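Local coordinates for protein type VI secretion system component (Escherichia coli O6, PDB 2P5Z) that serves as a component of the type VI secretion system and resembles the T4 bacteriophage tail proteins gp27 and gp5, at residues 29-34 with 352-357; 35-40 with 346-351; 46-51 with 105-110; 65-70 with 84-89. All coordinates share one frame; numbering follows the deposited sequence.

Contact 1: 29-34 with 352-357; sequences DVLTFE and AARDRS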
loop_
_atom_site.group_PDB
_atom_site.type_symbol
_atom_site.label_atom_id
_atom_site.label_comp_id
_atom_site.label_asym_id
_atom_site.label_seq_id
_atom_site.Cartn_x
_atom_site.Cartn_y
_atom_site.Cartn_z
ATOM N N ASP A 29 15.362 9.310 -33.747
ATOM C CA ASP A 29 16.243 8.173 -33.877
ATOM C C ASP A 29 16.255 7.363 -32.574
ATOM O O ASP A 29 16.792 7.810 -31.562
ATOM C CB ASP A 29 17.635 8.670 -34.255
ATOM C CG ASP A 29 18.569 7.555 -34.665
ATOM O OD1 ASP A 29 18.077 6.464 -35.057
ATOM O OD2 ASP A 29 19.809 7.779 -34.599
ATOM N N VAL A 30 15.669 6.168 -32.618
ATOM C CA VAL A 30 15.461 5.367 -31.421
ATOM C C VAL A 30 16.764 4.903 -30.785
ATOM O O VAL A 30 17.540 4.171 -31.394
ATOM C CB VAL A 30 14.536 4.153 -31.700
ATOM C CG1 VAL A 30 14.375 3.288 -30.457
ATOM C CG2 VAL A 30 13.174 4.622 -32.195
ATOM N N LEU A 31 16.992 5.359 -29.556
ATOM C CA LEU A 31 18.153 4.986 -28.767
ATOM C C LEU A 31 17.902 3.670 -28.064
ATOM O O LEU A 31 18.442 2.641 -28.451
ATOM C CB LEU A 31 18.437 6.070 -27.749
ATOM C CG LEU A 31 19.718 5.962 -26.932
ATOM C CD1 LEU A 31 20.906 5.861 -27.851
ATOM C CD2 LEU A 31 19.850 7.174 -26.042
ATOM N N THR A 32 17.065 3.702 -27.032
ATOM C CA THR A 32 16.672 2.477 -26.326
ATOM C C THR A 32 15.174 2.460 -25.987
ATOM O O THR A 32 14.526 3.508 -25.952
ATOM C CB THR A 32 17.530 2.266 -25.044
ATOM O OG1 THR A 32 17.265 0.970 -24.490
ATOM C CG2 THR A 32 17.272 3.344 -24.012
ATOM N N PHE A 33 14.627 1.271 -25.749
ATOM C CA PHE A 33 13.259 1.182 -25.276
ATOM C C PHE A 33 12.973 0.058 -24.284
ATOM O O PHE A 33 13.643 -0.972 -24.267
ATOM C CB PHE A 33 12.265 1.123 -26.443
ATOM C CG PHE A 33 12.082 -0.243 -27.025
ATOM C CD1 PHE A 33 12.792 -0.631 -28.142
ATOM C CD2 PHE A 33 11.195 -1.137 -26.479
ATOM C CE1 PHE A 33 12.610 -1.887 -28.700
ATOM C CE2 PHE A 33 11.036 -2.390 -27.028
ATOM C CZ PHE A 33 11.741 -2.772 -28.132
ATOM N N GLU A 34 11.917 0.264 -23.504
ATOM C CA GLU A 34 11.382 -0.743 -22.610
ATOM C C GLU A 34 9.864 -0.745 -22.760
ATOM O O GLU A 34 9.231 0.309 -22.672
ATOM C CB GLU A 34 11.786 -0.415 -21.182
ATOM C CG GLU A 34 11.822 -1.616 -20.267
ATOM C CD GLU A 34 13.016 -1.571 -19.328
ATOM O OE1 GLU A 34 13.657 -0.496 -19.226
ATOM O OE2 GLU A 34 13.314 -2.613 -18.700
ATOM N N ALA A 352 15.138 -3.313 -26.309
ATOM C CA ALA A 352 16.250 -3.236 -27.252
ATOM C C ALA A 352 17.016 -1.963 -27.025
ATOM O O ALA A 352 16.607 -1.098 -26.226
ATOM C CB ALA A 352 15.786 -3.275 -28.670
ATOM N N ALA A 353 18.139 -1.868 -27.731
ATOM C CA ALA A 353 18.939 -0.654 -27.788
ATOM C C ALA A 353 19.721 -0.777 -29.068
ATOM O O ALA A 353 19.752 -1.857 -29.669
ATOM C CB ALA A 353 19.865 -0.547 -26.596
ATOM N N ARG A 354 20.333 0.321 -29.500
ATOM C CA ARG A 354 21.179 0.316 -30.693
ATOM C C ARG A 354 22.369 -0.661 -30.593
ATOM O O ARG A 354 22.791 -1.223 -31.598
ATOM C CB ARG A 354 21.674 1.728 -30.986
ATOM C CG ARG A 354 20.645 2.627 -31.653
ATOM C CD ARG A 354 21.238 4.000 -31.894
ATOM N NE ARG A 354 20.233 5.056 -31.816
ATOM C CZ ARG A 354 20.527 6.338 -31.636
ATOM N NH1 ARG A 354 21.795 6.710 -31.513
ATOM N NH2 ARG A 354 19.568 7.246 -31.576
ATOM N N ASP A 355 22.874 -0.875 -29.376
ATOM C CA ASP A 355 23.940 -1.836 -29.120
ATOM C C ASP A 355 23.498 -3.144 -28.464
ATOM O O ASP A 355 24.310 -3.796 -27.812
ATOM C CB ASP A 355 25.013 -1.197 -28.233
ATOM C CG ASP A 355 24.479 -0.775 -26.873
ATOM O OD1 ASP A 355 23.297 -0.394 -26.790
ATOM O OD2 ASP A 355 25.244 -0.811 -25.884
ATOM N N ARG A 356 22.237 -3.544 -28.612
ATOM C CA ARG A 356 21.764 -4.743 -27.896
ATOM C C ARG A 356 20.712 -5.539 -28.646
ATOM O O ARG A 356 20.804 -6.760 -28.769
ATOM C CB ARG A 356 21.230 -4.383 -26.507
ATOM C CG ARG A 356 21.405 -5.495 -25.490
ATOM C CD ARG A 356 20.697 -5.225 -24.153
ATOM N NE ARG A 356 20.356 -3.816 -23.897
ATOM C CZ ARG A 356 19.113 -3.343 -23.794
ATOM N NH1 ARG A 356 18.075 -4.154 -23.939
ATOM N NH2 ARG A 356 18.907 -2.053 -23.559
ATOM N N SER A 357 19.706 -4.829 -29.119
ATOM C CA SER A 357 18.560 -5.403 -29.833
ATOM C C SER A 357 17.689 -6.448 -29.105
ATOM O O SER A 357 17.894 -6.777 -27.930
ATOM C CB SER A 357 18.896 -5.814 -31.275
ATOM O OG SER A 357 17.871 -5.358 -32.155
#
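The R354 guanidinium lies flat between two side chains of segment 29-34. The D29 carboxylate stacks on one face, its plane 13° from that of the guanidinium. L31 CD1 sits over the centre of the opposite face, 3.8 Å from R354 CZ. D29 OD2 and R354 NH2 are 3.1 Å apart and form a salt bridge. OD2 sits above the guanidinium plane, so the attraction is one of charge rather than a directed bond. NE and NH2 donate to backbone oxygens, and NH2 also hydrogen-bonds to T50 OG1. R354 NH2 donates to D29 O at 2.8 Å, and R354 NE to V30 O at 2.9 Å. Both oxygens lie in the guanidinium plane, yet each carbonyl is met from above its own plane.

L31 and T32 form a classic beta bulge opposite Q48. At the bulge R354 N donates to L31 O, and next to it A352 O takes two bonds. T32 OG1, anti to its backbone N (chi1 -171°), donates to A352 O at 2.8 Å. F33 N donates to the same A352 O at 3.1 Å. On the other face of the sheet, F33 CE1 rests on A352 CB at 3.5 Å. The F33 ring also meets F68 and H17 edge-to-face.

Strand 29-38 is thus joined to the end of strand 343-353 and the turn after it. The in-plane bonds to two carbonyls fix the rotation of the guanidinium.

Contact 2: 35-40 with 346-351; sequences GREQLS and TGVTTS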
loop_
_atom_site.group_PDB
_atom_site.type_symbol
_atom_site.label_atom_id
_atom_site.label_comp_id
_atom_site.label_asym_id
_atom_site.label_seq_id
_atom_site.Cartn_x
_atom_site.Cartn_y
_atom_site.Cartn_z
ATOM N N GLY A 35 9.300 -1.923 -23.026
ATOM C CA GLY A 35 7.862 -2.098 -23.224
ATOM C C GLY A 35 7.221 -3.150 -22.316
ATOM O O GLY A 35 7.880 -4.092 -21.890
ATOM N N ARG A 36 5.932 -2.975 -22.008
ATOM C CA ARG A 36 5.146 -3.933 -21.213
ATOM C C ARG A 36 3.776 -4.119 -21.859
ATOM O O ARG A 36 3.079 -3.159 -22.152
ATOM C CB ARG A 36 5.010 -3.467 -19.756
ATOM C CG ARG A 36 6.305 -3.631 -18.914
ATOM C CD ARG A 36 6.748 -2.344 -18.136
ATOM N NE ARG A 36 6.755 -1.125 -18.969
ATOM C CZ ARG A 36 7.388 0.010 -18.663
ATOM N NH1 ARG A 36 7.317 1.059 -19.477
ATOM N NH2 ARG A 36 8.090 0.098 -17.545
ATOM N N GLU A 37 3.436 -5.363 -22.145
ATOM C CA GLU A 37 2.154 -5.729 -22.665
ATOM C C GLU A 37 1.657 -6.864 -21.791
ATOM O O GLU A 37 2.431 -7.699 -21.336
ATOM C CB GLU A 37 2.254 -6.216 -24.111
ATOM C CG GLU A 37 2.786 -5.172 -25.085
ATOM C CD GLU A 37 3.108 -5.723 -26.477
ATOM O OE1 GLU A 37 2.224 -6.350 -27.113
ATOM O OE2 GLU A 37 4.248 -5.502 -26.942
ATOM N N GLN A 38 0.353 -6.887 -21.570
ATOM C CA GLN A 38 -0.295 -7.870 -20.730
ATOM C C GLN A 38 -1.774 -7.849 -21.053
ATOM O O GLN A 38 -2.338 -6.789 -21.308
ATOM C CB GLN A 38 -0.072 -7.504 -19.273
ATOM C CG GLN A 38 -0.454 -8.557 -18.267
ATOM C CD GLN A 38 -0.332 -8.000 -16.871
ATOM O OE1 GLN A 38 0.258 -6.937 -16.675
ATOM N NE2 GLN A 38 -0.911 -8.688 -15.900
ATOM N N LEU A 39 -2.380 -9.028 -21.076
ATOM C CA LEU A 39 -3.820 -9.189 -21.209
ATOM C C LEU A 39 -4.598 -8.376 -20.179
ATOM O O LEU A 39 -4.167 -8.257 -19.029
ATOM C CB LEU A 39 -4.169 -10.651 -21.028
ATOM C CG LEU A 39 -3.684 -11.565 -22.145
ATOM C CD1 LEU A 39 -4.120 -12.988 -21.844
ATOM C CD2 LEU A 39 -4.247 -11.094 -23.484
ATOM N N SER A 40 -5.724 -7.802 -20.624
ATOM C CA SER A 40 -6.649 -7.026 -19.786
ATOM C C SER A 40 -6.064 -5.823 -19.132
ATOM O O SER A 40 -6.547 -5.409 -18.080
ATOM C CB SER A 40 -7.327 -7.866 -18.695
ATOM O OG SER A 40 -8.255 -8.737 -19.302
ATOM N N THR A 346 0.232 -14.594 -21.549
ATOM C CA THR A 346 -0.530 -13.611 -20.803
ATOM C C THR A 346 0.182 -12.273 -20.715
ATOM O O THR A 346 -0.463 -11.258 -20.477
ATOM C CB THR A 346 -0.833 -14.084 -19.374
ATOM O OG1 THR A 346 0.394 -14.255 -18.650
ATOM C CG2 THR A 346 -1.594 -15.403 -19.402
ATOM N N GLY A 347 1.504 -12.261 -20.879
ATOM C CA GLY A 347 2.267 -11.032 -20.694
ATOM C C GLY A 347 3.653 -11.101 -21.306
ATOM O O GLY A 347 4.208 -12.184 -21.420
ATOM N N VAL A 348 4.186 -9.956 -21.751
ATOM C CA VAL A 348 5.581 -9.837 -22.182
ATOM C C VAL A 348 6.240 -8.556 -21.650
ATOM O O VAL A 348 5.603 -7.509 -21.549
ATOM C CB VAL A 348 5.771 -9.888 -23.730
ATOM C CG1 VAL A 348 5.258 -11.190 -24.332
ATOM C CG2 VAL A 348 5.101 -8.716 -24.410
ATOM N N THR A 349 7.510 -8.647 -21.275
ATOM C CA THR A 349 8.335 -7.456 -21.044
ATOM C C THR A 349 9.339 -7.409 -22.200
ATOM O O THR A 349 9.737 -8.432 -22.714
ATOM C CB THR A 349 8.991 -7.486 -19.657
ATOM O OG1 THR A 349 7.955 -7.562 -18.675
ATOM C CG2 THR A 349 9.800 -6.228 -19.370
ATOM N N THR A 350 9.731 -6.227 -22.636
ATOM C CA THR A 350 10.208 -6.093 -23.998
ATOM C C THR A 350 11.303 -5.034 -24.050
ATOM O O THR A 350 11.203 -4.017 -23.366
ATOM C CB THR A 350 8.972 -5.806 -24.885
ATOM O OG1 THR A 350 8.590 -7.003 -25.562
ATOM C CG2 THR A 350 9.199 -4.764 -25.874
ATOM N N SER A 351 12.373 -5.294 -24.806
ATOM C CA SER A 351 13.536 -4.377 -24.821
ATOM C C SER A 351 14.443 -4.423 -26.069
ATOM O O SER A 351 14.501 -5.430 -26.779
ATOM C CB SER A 351 14.416 -4.601 -23.596
ATOM O OG SER A 351 14.873 -3.344 -23.146
#
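V348 CG1 is anti to the carbonyl carbon (chi1 -60°), which puts CG2 between the backbone N and the carbonyl carbon. E37 CG lies anti to its own carbonyl carbon (chi1 -61°). The two side chains run side by side and point the same way. V348 CG2 touches E37 CB at 3.8 Å. E37 OE2 hydrogen-bonds to Y45 OH and forms a salt bridge with R85 NH1.

The backbones form an antiparallel ladder. G35 N donates to T350 O at 2.8 Å. E37 and V348 are a hydrogen-bonded pair: E37 N reaches V348 O at 3.1 Å, and V348 N reaches E37 O at 2.9 Å. L39 N closes the row on T346 O at 3.0 Å. L39 then folds over T346, with L39 CD1 3.8 Å from T346 CA. At the other end, the T350 methyl CG2 packs on G35, 4.0 Å from G35 CA, where glycine has no side chain.

R36 and T349 lie on the opposite face from E37 and V348. R36 turns to D46 for a salt bridge.

Strand 343-353 is flanked on its far side by strand 359-366, where T346 and G347 make a classic bulge opposite T363. Strand 29-38 is flanked by strand 44-51, and L39 also packs on strand 185-191.

Contact 3: 46-51 with 105-110; sequences DIQFTS and RYEVRL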
loop_
_atom_site.group_PDB
_atom_site.type_symbol
_atom_site.label_atom_id
_atom_site.label_comp_id
_atom_site.label_asym_id
_atom_site.label_seq_id
_atom_site.Cartn_x
_atom_site.Cartn_y
_atom_site.Cartn_z
ATOM N N ASP A 46 8.044 2.833 -22.892
ATOM C CA ASP A 46 8.921 3.977 -22.708
ATOM C C ASP A 46 10.055 3.897 -23.729
ATOM O O ASP A 46 10.865 2.965 -23.724
ATOM C CB ASP A 46 9.422 4.044 -21.267
ATOM C CG ASP A 46 8.281 4.273 -20.264
ATOM O OD1 ASP A 46 7.525 5.262 -20.424
ATOM O OD2 ASP A 46 8.135 3.460 -19.318
ATOM N N ILE A 47 10.065 4.867 -24.639
ATOM C CA ILE A 47 10.941 4.858 -25.814
ATOM C C ILE A 47 11.888 6.031 -25.775
ATOM O O ILE A 47 11.464 7.188 -25.788
ATOM C CB ILE A 47 10.118 4.951 -27.094
ATOM C CG1 ILE A 47 9.094 3.813 -27.145
ATOM C CG2 ILE A 47 11.024 4.893 -28.310
ATOM C CD1 ILE A 47 8.004 4.020 -28.162
ATOM N N GLN A 48 13.180 5.743 -25.692
ATOM C CA GLN A 48 14.173 6.816 -25.764
ATOM C C GLN A 48 14.617 7.026 -27.189
ATOM O O GLN A 48 14.694 6.083 -27.982
ATOM C CB GLN A 48 15.385 6.541 -24.893
ATOM C CG GLN A 48 15.130 6.748 -23.433
ATOM C CD GLN A 48 16.399 6.728 -22.615
ATOM O OE1 GLN A 48 17.492 6.935 -23.139
ATOM N NE2 GLN A 48 16.262 6.493 -21.317
ATOM N N PHE A 49 14.886 8.277 -27.513
ATOM C CA PHE A 49 15.375 8.608 -28.830
ATOM C C PHE A 49 16.314 9.805 -28.832
ATOM O O PHE A 49 16.329 10.611 -27.889
ATOM C CB PHE A 49 14.226 8.767 -29.846
ATOM C CG PHE A 49 13.327 9.967 -29.625
ATOM C CD1 PHE A 49 13.569 11.171 -30.289
ATOM C CD2 PHE A 49 12.180 9.858 -28.827
ATOM C CE1 PHE A 49 12.710 12.271 -30.127
ATOM C CE2 PHE A 49 11.323 10.949 -28.655
ATOM C CZ PHE A 49 11.584 12.160 -29.320
ATOM N N THR A 50 17.109 9.915 -29.891
ATOM C CA THR A 50 17.931 11.108 -30.058
ATOM C C THR A 50 17.422 11.882 -31.238
ATOM O O THR A 50 16.763 11.317 -32.124
ATOM C CB THR A 50 19.428 10.796 -30.225
ATOM O OG1 THR A 50 19.597 9.774 -31.224
ATOM C CG2 THR A 50 20.002 10.309 -28.903
ATOM N N SER A 51 17.697 13.183 -31.216
ATOM C CA SER A 51 17.277 14.086 -32.277
ATOM C C SER A 51 18.266 15.253 -32.439
ATOM O O SER A 51 18.895 15.694 -31.470
ATOM C CB SER A 51 15.886 14.633 -31.984
ATOM O OG SER A 51 15.469 15.537 -32.999
ATOM N N ARG A 105 18.665 13.996 -26.086
ATOM C CA ARG A 105 18.075 12.692 -25.792
ATOM C C ARG A 105 16.676 12.941 -25.231
ATOM O O ARG A 105 16.479 13.859 -24.440
ATOM C CB ARG A 105 18.958 11.974 -24.778
ATOM C CG ARG A 105 18.631 10.537 -24.472
ATOM C CD ARG A 105 19.776 9.976 -23.662
ATOM N NE ARG A 105 19.352 9.302 -22.431
ATOM C CZ ARG A 105 19.675 9.698 -21.197
ATOM N NH1 ARG A 105 20.431 10.772 -21.004
ATOM N NH2 ARG A 105 19.238 9.009 -20.148
ATOM N N TYR A 106 15.706 12.145 -25.665
ATOM C CA TYR A 106 14.319 12.349 -25.265
ATOM C C TYR A 106 13.681 11.039 -24.889
ATOM O O TYR A 106 14.148 9.983 -25.316
ATOM C CB TYR A 106 13.478 12.974 -26.387
ATOM C CG TYR A 106 13.932 14.349 -26.800
ATOM C CD1 TYR A 106 14.778 14.524 -27.898
ATOM C CD2 TYR A 106 13.526 15.476 -26.092
ATOM C CE1 TYR A 106 15.206 15.785 -28.278
ATOM C CE2 TYR A 106 13.948 16.743 -26.461
ATOM C CZ TYR A 106 14.794 16.893 -27.557
ATOM O OH TYR A 106 15.217 18.159 -27.934
ATOM N N GLU A 107 12.602 11.107 -24.108
ATOM C CA GLU A 107 11.790 9.920 -23.868
ATOM C C GLU A 107 10.299 10.178 -24.075
ATOM O O GLU A 107 9.796 11.252 -23.746
ATOM C CB GLU A 107 12.058 9.347 -22.477
ATOM C CG GLU A 107 11.656 7.890 -22.345
ATOM C CD GLU A 107 11.968 7.318 -20.975
ATOM O OE1 GLU A 107 13.145 6.992 -20.723
ATOM O OE2 GLU A 107 11.036 7.179 -20.151
ATOM N N VAL A 108 9.605 9.208 -24.662
ATOM C CA VAL A 108 8.160 9.272 -24.724
ATOM C C VAL A 108 7.512 8.005 -24.188
ATOM O O VAL A 108 8.077 6.907 -24.280
ATOM C CB VAL A 108 7.612 9.563 -26.147
ATOM C CG1 VAL A 108 7.880 11.016 -26.554
ATOM C CG2 VAL A 108 8.165 8.565 -27.171
ATOM N N ARG A 109 6.317 8.168 -23.620
ATOM C CA ARG A 109 5.525 7.030 -23.206
ATOM C C ARG A 109 4.435 6.806 -24.237
ATOM O O ARG A 109 3.716 7.720 -24.582
ATOM C CB ARG A 109 4.924 7.269 -21.825
ATOM C CG ARG A 109 4.046 6.124 -21.328
ATOM C CD ARG A 109 3.883 6.192 -19.831
ATOM N NE ARG A 109 4.877 5.369 -19.150
ATOM C CZ ARG A 109 5.167 5.465 -17.860
ATOM N NH1 ARG A 109 4.553 6.363 -17.118
ATOM N NH2 ARG A 109 6.082 4.683 -17.321
ATOM N N LEU A 110 4.327 5.591 -24.744
ATOM C CA LEU A 110 3.336 5.279 -25.746
ATOM C C LEU A 110 2.343 4.292 -25.152
ATOM O O LEU A 110 2.706 3.185 -24.730
ATOM C CB LEU A 110 3.988 4.686 -26.999
ATOM C CG LEU A 110 2.955 4.176 -28.018
ATOM C CD1 LEU A 110 2.223 5.371 -28.633
ATOM C CD2 LEU A 110 3.570 3.311 -29.111
HETATM O O HOH W 1 8.426 7.591 -20.302
HETATM O O HOH W 2 18.213 6.479 -18.900
#
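Q48 reaches across to segment 105-110 with its whole side chain. Q48 CB lies 3.7 Å from Y106 O. Q48 CG, anti to its carbonyl carbon (chi1 -75°), passes E107 OE1 at 3.4 Å. Q48 CD lies 3.8 Å from the same E107 OE1 and close to R105 NE. At the tip, Q48 OE1 accepts from R105 NE at 3.1 Å, in the guanidinium plane but above the amide plane. Q48 NE2 donates to E107 OE1 at 3.2 Å, and a water accepts from both NE2 and, weakly, R105 NH2.

D46 OD1 forms a salt bridge with R109 NE at 2.9 Å. R109 NH2 donates to D46 OD2, which also forms a salt bridge with R36 NH1. D46 OD1 and E107 OE2 are like charges 4.0 Å apart, and a second water donates to both, probably easing repulsion.

The other face is mainly apolar, though the Y106 hydroxyl bonds to D53. Y106 CB sits over the F49 ring, a CH-pi contact 3.8 Å from the centroid. V108 CG1 meets that ring's edge.

A polar and charged row opposite an apolar one fits a sheet with one buried side. The GPD family and the antiparallel pairing suggest a barrel-like fold.

Contact 4: 65-70 with 84-89; sequences DGAFSL and LRTLHG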
loop_
_atom_site.group_PDB
_atom_site.type_symbol
_atom_site.label_atom_id
_atom_site.label_comp_id
_atom_site.label_asym_id
_atom_site.label_seq_id
_atom_site.Cartn_x
_atom_site.Cartn_y
_atom_site.Cartn_z
ATOM N N ASP A 65 -0.635 11.179 -31.927
ATOM C CA ASP A 65 -0.595 9.768 -32.316
ATOM C C ASP A 65 0.833 9.299 -32.461
ATOM O O ASP A 65 1.701 10.047 -32.894
ATOM C CB ASP A 65 -1.244 9.553 -33.680
ATOM C CG ASP A 65 -2.749 9.571 -33.629
ATOM O OD1 ASP A 65 -3.310 9.940 -32.580
ATOM O OD2 ASP A 65 -3.377 9.223 -34.653
ATOM N N GLY A 66 1.062 8.039 -32.140
ATOM C CA GLY A 66 2.387 7.504 -32.183
ATOM C C GLY A 66 2.305 6.094 -32.702
ATOM O O GLY A 66 1.350 5.374 -32.404
ATOM N N ALA A 67 3.310 5.698 -33.475
ATOM C CA ALA A 67 3.386 4.334 -33.951
ATOM C C ALA A 67 4.805 3.841 -33.703
ATOM O O ALA A 67 5.767 4.554 -34.002
ATOM C CB ALA A 67 3.063 4.282 -35.399
ATOM N N PHE A 68 4.933 2.643 -33.142
ATOM C CA PHE A 68 6.234 2.106 -32.841
ATOM C C PHE A 68 6.367 0.750 -33.494
ATOM O O PHE A 68 5.551 -0.127 -33.233
ATOM C CB PHE A 68 6.438 1.995 -31.341
ATOM C CG PHE A 68 7.780 1.448 -30.958
ATOM C CD1 PHE A 68 8.930 2.215 -31.128
ATOM C CD2 PHE A 68 7.900 0.170 -30.438
ATOM C CE1 PHE A 68 10.159 1.731 -30.779
ATOM C CE2 PHE A 68 9.131 -0.324 -30.089
ATOM C CZ PHE A 68 10.265 0.461 -30.262
ATOM N N SER A 69 7.388 0.573 -34.336
ATOM C CA SER A 69 7.508 -0.661 -35.117
ATOM C C SER A 69 8.807 -1.393 -34.889
ATOM O O SER A 69 9.813 -0.784 -34.569
ATOM C CB SER A 69 7.388 -0.382 -36.616
ATOM O OG SER A 69 6.638 0.784 -36.862
ATOM N N LEU A 70 8.767 -2.705 -35.063
ATOM C CA LEU A 70 9.975 -3.505 -35.235
ATOM C C LEU A 70 10.169 -3.741 -36.732
ATOM O O LEU A 70 9.305 -4.318 -37.394
ATOM C CB LEU A 70 9.840 -4.828 -34.483
ATOM C CG LEU A 70 10.945 -5.888 -34.329
ATOM C CD1 LEU A 70 12.367 -5.542 -34.850
ATOM C CD2 LEU A 70 11.002 -6.282 -32.852
ATOM N N LEU A 84 7.486 -5.736 -38.999
ATOM C CA LEU A 84 7.174 -7.015 -38.354
ATOM C C LEU A 84 5.970 -6.953 -37.415
ATOM O O LEU A 84 5.119 -7.844 -37.442
ATOM C CB LEU A 84 8.406 -7.584 -37.634
ATOM C CG LEU A 84 9.148 -8.814 -38.206
ATOM C CD1 LEU A 84 8.929 -9.069 -39.708
ATOM C CD2 LEU A 84 10.635 -8.745 -37.869
ATOM N N ARG A 85 5.911 -5.901 -36.596
ATOM C CA ARG A 85 4.816 -5.658 -35.652
ATOM C C ARG A 85 4.820 -4.183 -35.269
ATOM O O ARG A 85 5.883 -3.620 -35.022
ATOM C CB ARG A 85 4.970 -6.511 -34.388
ATOM C CG ARG A 85 3.799 -6.383 -33.435
ATOM C CD ARG A 85 3.679 -7.558 -32.475
ATOM N NE ARG A 85 4.569 -7.485 -31.317
ATOM C CZ ARG A 85 4.328 -6.780 -30.212
ATOM N NH1 ARG A 85 5.206 -6.806 -29.218
ATOM N NH2 ARG A 85 3.217 -6.050 -30.089
ATOM N N THR A 86 3.636 -3.573 -35.206
ATOM C CA THR A 86 3.505 -2.175 -34.830
ATOM C C THR A 86 2.590 -1.972 -33.607
ATOM O O THR A 86 1.551 -2.624 -33.481
ATOM C CB THR A 86 2.945 -1.346 -36.002
ATOM O OG1 THR A 86 3.352 -1.934 -37.235
ATOM C CG2 THR A 86 3.448 0.086 -35.955
ATOM N N LEU A 87 2.974 -1.063 -32.716
ATOM C CA LEU A 87 2.089 -0.626 -31.653
ATOM C C LEU A 87 1.512 0.751 -31.969
ATOM O O LEU A 87 2.257 1.726 -32.100
ATOM C CB LEU A 87 2.820 -0.565 -30.307
ATOM C CG LEU A 87 3.015 -1.858 -29.510
ATOM C CD1 LEU A 87 1.859 -2.802 -29.736
ATOM C CD2 LEU A 87 4.324 -2.535 -29.884
ATOM N N HIS A 88 0.189 0.842 -32.076
ATOM C CA HIS A 88 -0.452 2.148 -32.286
ATOM C C HIS A 88 -1.046 2.705 -30.996
ATOM O O HIS A 88 -1.626 1.964 -30.180
ATOM C CB HIS A 88 -1.537 2.052 -33.338
ATOM C CG HIS A 88 -1.027 1.744 -34.710
ATOM N ND1 HIS A 88 -0.538 2.717 -35.556
ATOM C CD2 HIS A 88 -0.947 0.574 -35.391
ATOM C CE1 HIS A 88 -0.179 2.160 -36.701
ATOM N NE2 HIS A 88 -0.413 0.861 -36.628
ATOM N N GLY A 89 -0.900 4.009 -30.811
ATOM C CA GLY A 89 -1.354 4.622 -29.608
ATOM C C GLY A 89 -1.123 6.109 -29.556
ATOM O O GLY A 89 -0.930 6.737 -30.597
#
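A67 and H88 face each other within a beta hairpin whose two strands, 65-70 and 85-99, are antiparallel and joined by a connection of which 73-82 are not modelled. The tight part is the backbone ladder. G66 and G89 pair through two bonds, with G66 N 2.8 Å from G89 O. F68 and L87 form the next hydrogen-bonded pair, with L87 N donating to F68 O at 2.8 Å. The two glycines bring only backbone to this end.

Side-chain contact across the hairpin is sparser. On one face, T86 CG2 touches S69 OG at 3.4 Å, with this methyl anti to the backbone N of T86. Beside it, A67 CB meets H88 ND1 at 3.9 Å. On the other face, the ends of F68 and R85 lead away from the partner strand. F68 is buried against I47 and L110. R85 has E37 as its main partner, and R85 NE also hydrogen-bonds to S320 O. L87 also packs on Y45 and L110.

The solvent side lies near the connection, where L84 is exposed. Only its CB approaches closely, with L84 CB 3.4 Å from L70 O, and the side chains of L70 and L84 come no nearer than 4.4 Å, between their CB atoms. The backbone still holds here: L84 N donates to L70 O at 2.8 Å, nearly in line with the L70 carbonyl.

In the fold
From the N terminus, strand 29-38 supplies the first half of contacts 1 and 2. Strand 44-51 follows and opens contact 3, and strand 65-70 opens contact 4. Contact 4 closes first, at 84-89, across the connection of which 73-82 are not modelled. Contact 3 closes next, at 105-110, around it. Contact 2 closes about 235 residues further on, at 346-351, and contact 1 last, at 352-357. All four are nested and none cross. Contacts 1 and 2 tie the N-terminal strands to strand 343-353, far along the chain. R36 with D46 links contacts 2 and 3, and E37 with R85 links contacts 2 and 4. F68 of contact 4 packs on F33 of contact 1 and on I47 and L110 of contact 3.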